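Local coordinates for FrpC operon protein (Neisseria meningitidis, PDB 5EDF) that is of unknown molecular function but, as the iron-regulated protein FrpD, binds the RTX protein FrpC and is putatively involved in adhesion, at residues His17-Asp22 with Gly33-Tyr38; Pro131-Tyr136 with Gly210-Val215; Glu137-Ile142 with Tyr147-Tyr152. All coordinates share one frame; numbering follows the deposited sequence. Where two conformers were deposited one is given.

Contact 1: residues His17-Asp22 with Gly33-Tyr38; sequences HTVTFD and GYLARY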
loop_
_atom_site.group_PDB
_atom_site.type_symbol
_atom_site.label_atom_id
_atom_site.label_comp_id
_atom_site.label_asym_id
_atom_site.label_seq_id
_atom_site.Cartn_x
_atom_site.Cartn_y
_atom_site.Cartn_z
ATOM N N HIS A 17 6.616 -19.461 7.062
ATOM C CA HIS A 17 5.318 -20.034 6.841
ATOM C C HIS A 17 4.543 -19.154 5.920
ATOM O O HIS A 17 4.866 -17.956 5.778
ATOM C CB HIS A 17 4.540 -20.105 8.162
ATOM C CG HIS A 17 5.127 -21.055 9.126
ATOM N ND1 HIS A 17 4.932 -22.411 8.992
ATOM C CD2 HIS A 17 5.918 -20.872 10.201
ATOM C CE1 HIS A 17 5.576 -23.026 9.969
ATOM N NE2 HIS A 17 6.176 -22.123 10.724
ATOM N N THR A 18 3.562 -19.742 5.271
ATOM C CA THR A 18 2.594 -19.013 4.476
ATOM C C THR A 18 1.195 -19.304 5.005
ATOM O O THR A 18 0.954 -20.313 5.683
ATOM C CB THR A 18 2.669 -19.387 3.019
ATOM O OG1 THR A 18 2.388 -20.787 2.880
ATOM C CG2 THR A 18 4.057 -19.108 2.390
ATOM N N VAL A 19 0.257 -18.442 4.646
ATOM C CA VAL A 19 -1.161 -18.684 4.857
ATOM C C VAL A 19 -1.872 -18.603 3.493
ATOM O O VAL A 19 -1.647 -17.646 2.734
ATOM C CB VAL A 19 -1.784 -17.731 5.881
ATOM C CG1 VAL A 19 -3.313 -17.988 6.059
ATOM C CG2 VAL A 19 -1.040 -17.838 7.219
ATOM N N THR A 20 -2.765 -19.546 3.229
ATOM C CA THR A 20 -3.532 -19.602 2.012
ATOM C C THR A 20 -4.931 -19.006 2.202
ATOM O O THR A 20 -5.661 -19.349 3.143
ATOM C CB THR A 20 -3.618 -21.015 1.488
ATOM O OG1 THR A 20 -2.292 -21.516 1.262
ATOM C CG2 THR A 20 -4.449 -21.084 0.206
ATOM N N PHE A 21 -5.280 -18.084 1.301
ATOM C CA PHE A 21 -6.544 -17.376 1.279
ATOM C C PHE A 21 -7.264 -17.705 -0.018
ATOM O O PHE A 21 -6.645 -18.054 -0.982
ATOM C CB PHE A 21 -6.292 -15.894 1.340
ATOM C CG PHE A 21 -5.694 -15.432 2.640
ATOM C CD1 PHE A 21 -6.500 -15.067 3.700
ATOM C CD2 PHE A 21 -4.319 -15.356 2.800
ATOM C CE1 PHE A 21 -5.964 -14.620 4.908
ATOM C CE2 PHE A 21 -3.781 -14.888 3.985
ATOM C CZ PHE A 21 -4.605 -14.545 5.043
ATOM N N ASP A 22 -8.588 -17.612 0.020
ATOM C CA ASP A 22 -9.421 -17.895 -1.139
ATOM C C ASP A 22 -10.446 -16.797 -1.327
ATOM O O ASP A 22 -11.196 -16.509 -0.412
ATOM C CB ASP A 22 -10.140 -19.253 -1.011
ATOM C CG ASP A 22 -10.991 -19.551 -2.187
ATOM O OD1 ASP A 22 -10.438 -19.976 -3.221
ATOM O OD2 ASP A 22 -12.208 -19.331 -2.081
ATOM N N GLY A 33 4.754 -13.284 7.559
ATOM C CA GLY A 33 5.258 -12.045 8.088
ATOM C C GLY A 33 4.626 -10.783 7.552
ATOM O O GLY A 33 4.801 -9.722 8.132
ATOM N N TYR A 34 3.843 -10.896 6.474
ATOM C CA TYR A 34 3.067 -9.765 5.959
ATOM C C TYR A 34 1.711 -9.625 6.631
ATOM O O TYR A 34 0.941 -8.769 6.249
ATOM C CB TYR A 34 2.860 -9.948 4.446
ATOM C CG TYR A 34 4.135 -9.795 3.652
ATOM C CD1 TYR A 34 4.755 -8.553 3.491
ATOM C CD2 TYR A 34 4.752 -10.895 3.084
ATOM C CE1 TYR A 34 5.940 -8.431 2.768
ATOM C CE2 TYR A 34 5.905 -10.756 2.355
ATOM C CZ TYR A 34 6.497 -9.529 2.196
ATOM O OH TYR A 34 7.685 -9.397 1.484
ATOM N N LEU A 35 1.436 -10.460 7.631
ATOM C CA LEU A 35 0.118 -10.544 8.281
ATOM C C LEU A 35 0.126 -10.132 9.746
ATOM O O LEU A 35 -0.571 -10.738 10.573
ATOM C CB LEU A 35 -0.469 -11.950 8.108
ATOM C CG LEU A 35 -0.593 -12.442 6.651
ATOM C CD1 LEU A 35 -0.880 -13.947 6.639
ATOM C CD2 LEU A 35 -1.617 -11.647 5.865
ATOM N N ALA A 36 0.857 -9.076 10.069
ATOM C CA ALA A 36 1.020 -8.663 11.452
ATOM C C ALA A 36 -0.289 -8.354 12.178
ATOM O O ALA A 36 -0.373 -8.489 13.420
ATOM C CB ALA A 36 1.997 -7.473 11.572
ATOM N N ARG A 37 -1.323 -7.917 11.459
ATOM C CA ARG A 37 -2.610 -7.678 12.142
ATOM C C ARG A 37 -3.342 -8.967 12.563
ATOM O O ARG A 37 -4.252 -8.932 13.411
ATOM C CB ARG A 37 -3.559 -6.840 11.302
ATOM C CG ARG A 37 -3.118 -5.428 11.134
ATOM C CD ARG A 37 -4.044 -4.634 10.240
ATOM N NE ARG A 37 -3.762 -3.215 10.211
ATOM C CZ ARG A 37 -4.243 -2.311 11.055
ATOM N NH1 ARG A 37 -5.059 -2.677 12.048
ATOM N NH2 ARG A 37 -3.941 -1.049 10.894
ATOM N N TYR A 38 -2.900 -10.079 12.017
ATOM C CA TYR A 38 -3.542 -11.380 12.249
ATOM C C TYR A 38 -2.729 -12.170 13.246
ATOM O O TYR A 38 -2.282 -13.283 12.984
ATOM C CB TYR A 38 -3.680 -12.122 10.919
ATOM C CG TYR A 38 -4.435 -11.432 9.819
ATOM C CD1 TYR A 38 -5.689 -11.827 9.457
ATOM C CD2 TYR A 38 -3.839 -10.465 9.040
ATOM C CE1 TYR A 38 -6.369 -11.256 8.374
ATOM C CE2 TYR A 38 -4.504 -9.899 7.971
ATOM C CZ TYR A 38 -5.747 -10.299 7.636
ATOM O OH TYR A 38 -6.414 -9.724 6.581
#

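Contact 2: residues Pro131-Tyr136 with Gly210-Val215; sequences PEYEAY and GYHQQV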
loop_
_atom_site.group_PDB
_atom_site.type_symbol
_atom_site.label_atom_id
_atom_site.label_comp_id
_atom_site.label_asym_id
_atom_site.label_seq_id
_atom_site.Cartn_x
_atom_site.Cartn_y
_atom_site.Cartn_z
ATOM N N PRO A 131 7.417 7.022 -18.708
ATOM C CA PRO A 131 6.495 7.381 -19.787
ATOM C C PRO A 131 5.097 6.762 -19.664
ATOM O O PRO A 131 4.134 7.374 -20.098
ATOM C CB PRO A 131 7.222 6.904 -21.051
ATOM C CG PRO A 131 8.197 5.905 -20.587
ATOM C CD PRO A 131 8.605 6.290 -19.207
ATOM N N GLU A 132 5.016 5.585 -19.043
ATOM C CA GLU A 132 3.733 4.926 -18.752
ATOM C C GLU A 132 2.881 5.569 -17.659
ATOM O O GLU A 132 1.738 5.179 -17.487
ATOM C CB GLU A 132 3.978 3.443 -18.431
ATOM C CG GLU A 132 4.544 3.076 -17.034
ATOM C CD GLU A 132 6.064 3.253 -16.842
ATOM O OE1 GLU A 132 6.758 3.820 -17.715
ATOM O OE2 GLU A 132 6.564 2.832 -15.767
ATOM N N TYR A 133 3.440 6.520 -16.917
ATOM C CA TYR A 133 2.660 7.335 -16.033
ATOM C C TYR A 133 2.458 8.705 -16.619
ATOM O O TYR A 133 3.410 9.325 -17.106
ATOM C CB TYR A 133 3.341 7.514 -14.669
ATOM C CG TYR A 133 3.202 6.355 -13.715
ATOM C CD1 TYR A 133 2.238 6.361 -12.721
ATOM C CD2 TYR A 133 4.043 5.250 -13.789
ATOM C CE1 TYR A 133 2.106 5.316 -11.856
ATOM C CE2 TYR A 133 3.906 4.194 -12.924
ATOM C CZ TYR A 133 2.928 4.232 -11.953
ATOM O OH TYR A 133 2.797 3.163 -11.062
ATOM N N GLU A 134 1.231 9.188 -16.573
ATOM C CA GLU A 134 0.930 10.592 -16.839
ATOM C C GLU A 134 1.002 11.322 -15.518
ATOM O O GLU A 134 0.470 10.819 -14.501
ATOM C CB GLU A 134 -0.477 10.748 -17.440
ATOM C CG GLU A 134 -0.545 10.325 -18.915
ATOM C CD GLU A 134 -1.936 10.460 -19.517
ATOM O OE1 GLU A 134 -2.838 10.975 -18.830
ATOM O OE2 GLU A 134 -2.137 10.044 -20.678
ATOM N N ALA A 135 1.644 12.468 -15.471
ATOM C CA ALA A 135 1.795 13.280 -14.285
ATOM C C ALA A 135 0.971 14.531 -14.391
ATOM O O ALA A 135 0.882 15.148 -15.468
ATOM C CB ALA A 135 3.248 13.634 -14.035
ATOM N N TYR A 136 0.359 14.911 -13.271
ATOM C CA TYR A 136 -0.481 16.108 -13.177
ATOM C C TYR A 136 -0.204 16.860 -11.898
ATOM O O TYR A 136 0.132 16.256 -10.853
ATOM C CB TYR A 136 -1.971 15.772 -13.201
ATOM C CG TYR A 136 -2.452 15.022 -14.422
ATOM C CD1 TYR A 136 -3.035 15.687 -15.494
ATOM C CD2 TYR A 136 -2.240 13.653 -14.554
ATOM C CE1 TYR A 136 -3.406 14.994 -16.664
ATOM C CE2 TYR A 136 -2.635 12.963 -15.699
ATOM C CZ TYR A 136 -3.224 13.632 -16.747
ATOM O OH TYR A 136 -3.611 12.972 -17.904
ATOM N N GLY A 210 8.253 4.038 -7.314
ATOM C CA GLY A 210 9.072 2.947 -6.818
ATOM C C GLY A 210 8.325 2.094 -5.814
ATOM O O GLY A 210 8.405 0.863 -5.849
ATOM N N TYR A 211 7.638 2.740 -4.890
ATOM C CA TYR A 211 6.854 2.018 -3.878
ATOM C C TYR A 211 5.808 1.180 -4.589
ATOM O O TYR A 211 5.661 -0.020 -4.272
ATOM C CB TYR A 211 6.256 3.039 -2.902
ATOM C CG TYR A 211 5.604 2.455 -1.652
ATOM C CD1 TYR A 211 6.080 2.761 -0.405
ATOM C CD2 TYR A 211 4.502 1.609 -1.752
ATOM C CE1 TYR A 211 5.481 2.254 0.738
ATOM C CE2 TYR A 211 3.916 1.091 -0.621
ATOM C CZ TYR A 211 4.404 1.405 0.630
ATOM O OH TYR A 211 3.752 0.836 1.729
ATOM N N HIS A 212 5.072 1.781 -5.512
ATOM C CA HIS A 212 4.026 1.032 -6.175
ATOM C C HIS A 212 4.551 -0.134 -6.982
ATOM O O HIS A 212 3.938 -1.202 -6.978
ATOM C CB HIS A 212 3.119 1.918 -7.022
ATOM C CG HIS A 212 1.932 1.177 -7.491
ATOM N ND1 HIS A 212 1.044 0.597 -6.598
ATOM C CD2 HIS A 212 1.502 0.845 -8.725
ATOM C CE1 HIS A 212 0.145 -0.082 -7.272
ATOM N NE2 HIS A 212 0.386 0.062 -8.571
ATOM N N GLN A 213 5.703 0.028 -7.628
ATOM C CA GLN A 213 6.298 -1.078 -8.355
ATOM C C GLN A 213 6.605 -2.229 -7.398
ATOM O O GLN A 213 6.439 -3.404 -7.745
ATOM C CB GLN A 213 7.575 -0.625 -9.086
ATOM C CG GLN A 213 7.301 0.285 -10.247
ATOM C CD GLN A 213 8.558 0.919 -10.848
ATOM O OE1 GLN A 213 9.574 1.081 -10.182
ATOM N NE2 GLN A 213 8.454 1.330 -12.085
ATOM N N GLN A 214 7.076 -1.913 -6.190
ATOM C CA GLN A 214 7.326 -2.945 -5.195
ATOM C C GLN A 214 6.028 -3.641 -4.766
ATOM O O GLN A 214 5.998 -4.838 -4.615
ATOM C CB GLN A 214 8.067 -2.361 -3.995
ATOM C CG GLN A 214 9.482 -1.889 -4.371
ATOM C CD GLN A 214 10.056 -0.962 -3.332
ATOM O OE1 GLN A 214 9.715 -1.053 -2.154
ATOM N NE2 GLN A 214 10.917 -0.053 -3.755
ATOM N N VAL A 215 4.942 -2.879 -4.631
ATOM C CA VAL A 215 3.641 -3.441 -4.268
ATOM C C VAL A 215 3.153 -4.368 -5.381
ATOM O O VAL A 215 2.660 -5.456 -5.097
ATOM C CB VAL A 215 2.618 -2.352 -3.968
ATOM C CG1 VAL A 215 1.246 -2.965 -3.786
ATOM C CG2 VAL A 215 3.029 -1.587 -2.741
HETATM O O HOH W 1 5.928 1.053 -13.770
#

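Contact 3: residues Glu137-Ile142 with Tyr147-Tyr152; sequences EDKRHI and YFHEFY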
loop_
_atom_site.group_PDB
_atom_site.type_symbol
_atom_site.label_atom_id
_atom_site.label_comp_id
_atom_site.label_asym_id
_atom_site.label_seq_id
_atom_site.Cartn_x
_atom_site.Cartn_y
_atom_site.Cartn_z
ATOM N N GLU A 137 -0.384 18.172 -11.955
ATOM C CA GLU A 137 -0.130 19.031 -10.822
ATOM C C GLU A 137 -1.320 19.961 -10.681
ATOM O O GLU A 137 -1.707 20.637 -11.650
ATOM C CB GLU A 137 1.169 19.827 -10.991
ATOM C CG GLU A 137 1.555 20.621 -9.760
ATOM C CD GLU A 137 2.932 21.284 -9.903
ATOM O OE1 GLU A 137 3.461 21.322 -11.025
ATOM O OE2 GLU A 137 3.462 21.776 -8.898
ATOM N N ASP A 138 -1.898 19.986 -9.483
ATOM C CA ASP A 138 -3.010 20.860 -9.182
ATOM C C ASP A 138 -2.428 22.022 -8.390
ATOM O O ASP A 138 -1.970 21.848 -7.257
ATOM C CB ASP A 138 -4.059 20.115 -8.375
ATOM C CG ASP A 138 -5.309 20.910 -8.153
ATOM O OD1 ASP A 138 -5.404 22.106 -8.530
ATOM O OD2 ASP A 138 -6.269 20.307 -7.601
ATOM N N LYS A 139 -2.411 23.193 -9.002
ATOM C CA LYS A 139 -1.984 24.427 -8.372
ATOM C C LYS A 139 -3.110 25.457 -8.422
ATOM O O LYS A 139 -2.851 26.674 -8.431
ATOM C CB LYS A 139 -0.745 24.986 -9.100
ATOM C CG LYS A 139 0.532 24.280 -8.753
ATOM C CD LYS A 139 1.715 24.787 -9.598
ATOM C CE LYS A 139 2.274 26.106 -9.125
ATOM N NZ LYS A 139 3.487 26.466 -9.926
ATOM N N ARG A 140 -4.361 24.995 -8.463
ATOM C CA ARG A 140 -5.466 25.933 -8.519
ATOM C C ARG A 140 -5.506 26.830 -7.297
ATOM O O ARG A 140 -5.112 26.455 -6.194
ATOM C CB ARG A 140 -6.796 25.231 -8.718
ATOM C CG ARG A 140 -6.906 24.560 -10.044
ATOM C CD ARG A 140 -8.171 23.723 -10.108
ATOM N NE ARG A 140 -8.136 22.593 -9.181
ATOM C CZ ARG A 140 -9.171 21.816 -8.908
ATOM N NH1 ARG A 140 -10.352 22.031 -9.446
ATOM N NH2 ARG A 140 -9.006 20.821 -8.047
ATOM N N HIS A 141 -6.012 28.038 -7.507
ATOM C CA HIS A 141 -5.969 29.085 -6.505
ATOM C C HIS A 141 -7.149 29.037 -5.545
ATOM O O HIS A 141 -8.320 28.993 -5.956
ATOM C CB HIS A 141 -5.889 30.456 -7.203
ATOM C CG HIS A 141 -4.551 30.728 -7.814
ATOM N ND1 HIS A 141 -3.612 31.538 -7.213
ATOM C CD2 HIS A 141 -3.983 30.271 -8.956
ATOM C CE1 HIS A 141 -2.524 31.580 -7.963
ATOM N NE2 HIS A 141 -2.723 30.817 -9.025
ATOM N N ILE A 142 -6.815 29.072 -4.257
ATOM C CA ILE A 142 -7.792 29.215 -3.168
ATOM C C ILE A 142 -7.310 30.380 -2.309
ATOM O O ILE A 142 -6.264 30.272 -1.667
ATOM C CB ILE A 142 -7.882 27.942 -2.284
ATOM C CG1 ILE A 142 -8.088 26.690 -3.150
ATOM C CG2 ILE A 142 -9.031 28.082 -1.258
ATOM C CD1 ILE A 142 -8.128 25.399 -2.346
ATOM N N TYR A 147 -1.587 27.054 0.438
ATOM C CA TYR A 147 -0.805 25.822 0.518
ATOM C C TYR A 147 -1.386 24.684 -0.316
ATOM O O TYR A 147 -0.744 23.638 -0.474
ATOM C CB TYR A 147 -0.683 25.410 1.978
ATOM C CG TYR A 147 -0.132 26.527 2.829
ATOM C CD1 TYR A 147 1.173 26.977 2.648
ATOM C CD2 TYR A 147 -0.925 27.164 3.773
ATOM C CE1 TYR A 147 1.687 28.019 3.406
ATOM C CE2 TYR A 147 -0.423 28.220 4.546
ATOM C CZ TYR A 147 0.892 28.637 4.357
ATOM O OH TYR A 147 1.439 29.668 5.094
ATOM N N PHE A 148 -2.573 24.887 -0.893
ATOM C CA PHE A 148 -3.188 23.870 -1.731
ATOM C C PHE A 148 -2.251 23.452 -2.891
ATOM O O PHE A 148 -1.846 24.261 -3.707
ATOM C CB PHE A 148 -4.495 24.405 -2.279
ATOM C CG PHE A 148 -5.294 23.402 -3.016
ATOM C CD1 PHE A 148 -5.972 22.414 -2.338
ATOM C CD2 PHE A 148 -5.362 23.432 -4.388
ATOM C CE1 PHE A 148 -6.725 21.473 -3.026
ATOM C CE2 PHE A 148 -6.104 22.524 -5.064
ATOM C CZ PHE A 148 -6.771 21.521 -4.399
ATOM N N HIS A 149 -1.927 22.166 -2.960
ATOM C CA HIS A 149 -0.987 21.651 -3.922
ATOM C C HIS A 149 -1.109 20.127 -3.951
ATOM O O HIS A 149 -0.840 19.490 -2.944
ATOM C CB HIS A 149 0.442 22.029 -3.508
ATOM C CG HIS A 149 1.432 21.959 -4.624
ATOM N ND1 HIS A 149 2.788 22.112 -4.418
ATOM C CD2 HIS A 149 1.271 21.798 -5.957
ATOM C CE1 HIS A 149 3.416 22.039 -5.578
ATOM N NE2 HIS A 149 2.519 21.843 -6.528
ATOM N N GLU A 150 -1.484 19.580 -5.089
ATOM C CA GLU A 150 -1.709 18.135 -5.205
ATOM C C GLU A 150 -1.111 17.654 -6.504
ATOM O O GLU A 150 -1.019 18.412 -7.490
ATOM C CB GLU A 150 -3.190 17.801 -5.101
ATOM C CG GLU A 150 -3.865 18.690 -4.051
ATOM C CD GLU A 150 -5.102 18.118 -3.415
ATOM O OE1 GLU A 150 -5.866 17.429 -4.117
ATOM O OE2 GLU A 150 -5.307 18.398 -2.208
ATOM N N PHE A 151 -0.628 16.433 -6.493
ATOM C CA PHE A 151 -0.040 15.760 -7.639
ATOM C C PHE A 151 -0.757 14.447 -7.897
ATOM O O PHE A 151 -1.181 13.758 -6.941
ATOM C CB PHE A 151 1.421 15.407 -7.348
ATOM C CG PHE A 151 2.298 16.572 -7.124
ATOM C CD1 PHE A 151 2.937 17.163 -8.201
ATOM C CD2 PHE A 151 2.480 17.098 -5.873
ATOM C CE1 PHE A 151 3.769 18.260 -8.036
ATOM C CE2 PHE A 151 3.315 18.217 -5.680
ATOM C CZ PHE A 151 3.968 18.790 -6.775
ATOM N N TYR A 152 -0.882 14.061 -9.154
ATOM C CA TYR A 152 -1.415 12.795 -9.579
ATOM C C TYR A 152 -0.446 12.140 -10.504
ATOM O O TYR A 152 0.098 12.817 -11.382
ATOM C CB TYR A 152 -2.754 12.965 -10.317
ATOM C CG TYR A 152 -3.857 13.597 -9.513
ATOM C CD1 TYR A 152 -4.814 12.836 -8.861
ATOM C CD2 TYR A 152 -3.939 14.987 -9.384
ATOM C CE1 TYR A 152 -5.824 13.441 -8.127
ATOM C CE2 TYR A 152 -4.945 15.590 -8.642
ATOM C CZ TYR A 152 -5.893 14.819 -8.018
ATOM O OH TYR A 152 -6.904 15.403 -7.324
HETATM O O HOH W 2 -6.667 17.898 -6.599
HETATM O O HOH W 3 -2.859 26.596 -4.791
#

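Contact 1: residues His17-Asp22 with Gly33-Tyr38
The Phe21 ring meets Leu35 at its edge: the methyl CD1 of Leu35 lies near the plane of the ring, with Phe21 CE2 4.0 Å and Phe21 CZ 4.1 Å from it. The second flat group, the ring of Tyr38, has the Leu35 carbonyl oxygen in plane at its edge. That oxygen also accepts the backbone bond Tyr38 N to Leu35 O of 2.8 Å, which closes a type I beta turn from Leu35 to Tyr38.

Everything that touches across the contact runs through one methyl. Besides meeting Phe21, Leu35 CD1 sits 3.9 Å from Val19 CG2 and 4.0 Å from Val19 CB, so it occupies the notch between two residues that point to the same side of strand 18-23. The Leu35 chain is stretched out at its second torsion (chi2 167°), carrying CD1 as far from the turn as the side chain allows. Phe21 and Leu35 approach from opposite directions. With no hydrogen bond between the segments, the contact is purely apolar, small at 149 Å² and buried. A pentaethylene glycol, probably from the crystallisation liquor, lies about 4 Å from the side chain of Phe21 at the nearest atoms.

Strand 18-23 is the middle strand of a small mixed sheet, hairpin-paired with 26-31 and parallel to 56-57. Phe21 also packs on Ile30, Tyr56 and Ile61, while Tyr38 touches Ile61 and hydrogen-bonds through its hydroxyl to Glu62 N. The loop that follows strand 26-31 therefore wedges Leu35 against this sheet and reaches strand 61-70 of the large sheet with Tyr38.

Contact 2: residues Pro131-Tyr136 with Gly210-Val215
Tyr133 and His212 cross obliquely, and the phenol reaches the imidazole with its oxygen alone: Tyr133 OH stands 3.5 Å from His212 CD2, near the plane of the imidazole and at its carbon edge. His212 leaves the helix with CG anti to the backbone N (chi1 -170°), which sends its ring toward the strand and presents CD2 to the phenol. Its ND1 is taken by the hydroxyl of Tyr193, so the polar anchor of the ring lies away from Tyr133.

Alongside this pair, nearer the surface, Glu132 and Gln213 face each other without touching, Glu132 OE2 being 4.4 Å from Gln213 NE2. A water fills the step. It donates to Glu132 OE2 at 2.7 Å and accepts from Gln213 NE2 at 3.0 Å, and it sits in the plane of the Tyr133 ring, at the edge.

No direct hydrogen bond joins strand 133-138 to helix 205-224 here. The buried part is a van der Waals touch of the Tyr133 oxygen on a ring carbon of His212, whose polar partner is Tyr193, and the polar link between strand and helix, from Glu132 to Gln213, is relayed by a single water.

Contact 3: residues Glu137-Ile142 with Tyr147-Tyr152
His149 and Glu137 are joined by a short hydrogen bond across the hairpin: His149 NE2 donates to Glu137 OE2 at 2.6 Å, using the anti lone pair of that oxygen. Carboxylate and imidazole are nearly coplanar, 22° apart. Glu137 gets there by placing CG anti to its backbone N (chi1 -173°) and running straight out. Phe151 flanks the pair, its CE2 over one face of the imidazole and its CE1 3.6 Å from Glu137 OE2.

Beside Asp138 and Glu150, the Phe148 ring is sandwiched. Ile142 CD1 makes a CH-pi contact over one face, 3.9 Å from the ring centroid, and Glu150 CG lies over the opposite one. Asp138 meets the ring at its edge, with Asp138 OD2 3.4 Å from Phe148 CE2 and the carboxylate nearly perpendicular to the ring.

The backbones set this up. Asp138 and Glu150 form an antiparallel hydrogen-bonded pair, with Asp138 N to Glu150 O at 2.7 Å and almost straight; Glu137 with Phe151 is the neighbouring non-hydrogen-bonded pair. Past the strand, Arg140 N donates to Asp138 OD1 in an Asx turn. The same arginine grips the carboxylate side-on, NE on OD1 and NH2 on OD2 (2.8 Å between Arg140 NH2 and Asp138 OD2), reaching OD1 from the face opposite to its own backbone N-H.

Asp138 OD2 and Glu150 OE1 are like charges only 4.5 Å apart. A water donates to both and accepts from Tyr152 OH, while Arg140 and, beyond the hairpin, Arg166 bring one salt bridge to each acid. These partners probably keep both buried carboxylates ionised at the end of the hairpin.

From the N terminus, contact 1 closes first: strand 18-23 turns back through strand 26-31, and the following loop comes to rest on it. The chain then lays down four strands of the large antiparallel sheet before residues 131-136 open contact 2, which waits for helix 205-224 near the C terminus. Residues 137-142 continue the same strand straight into contact 3, a short hairpin nested inside the long loop of contact 2. Contacts 2 and 3 touch, Tyr136 N lying 2.8 Å from Tyr152 O in a probable hydrogen bond. Contact 1 sits on the other side of the chain's centre, its own centre about 39 Å from that of contact 3.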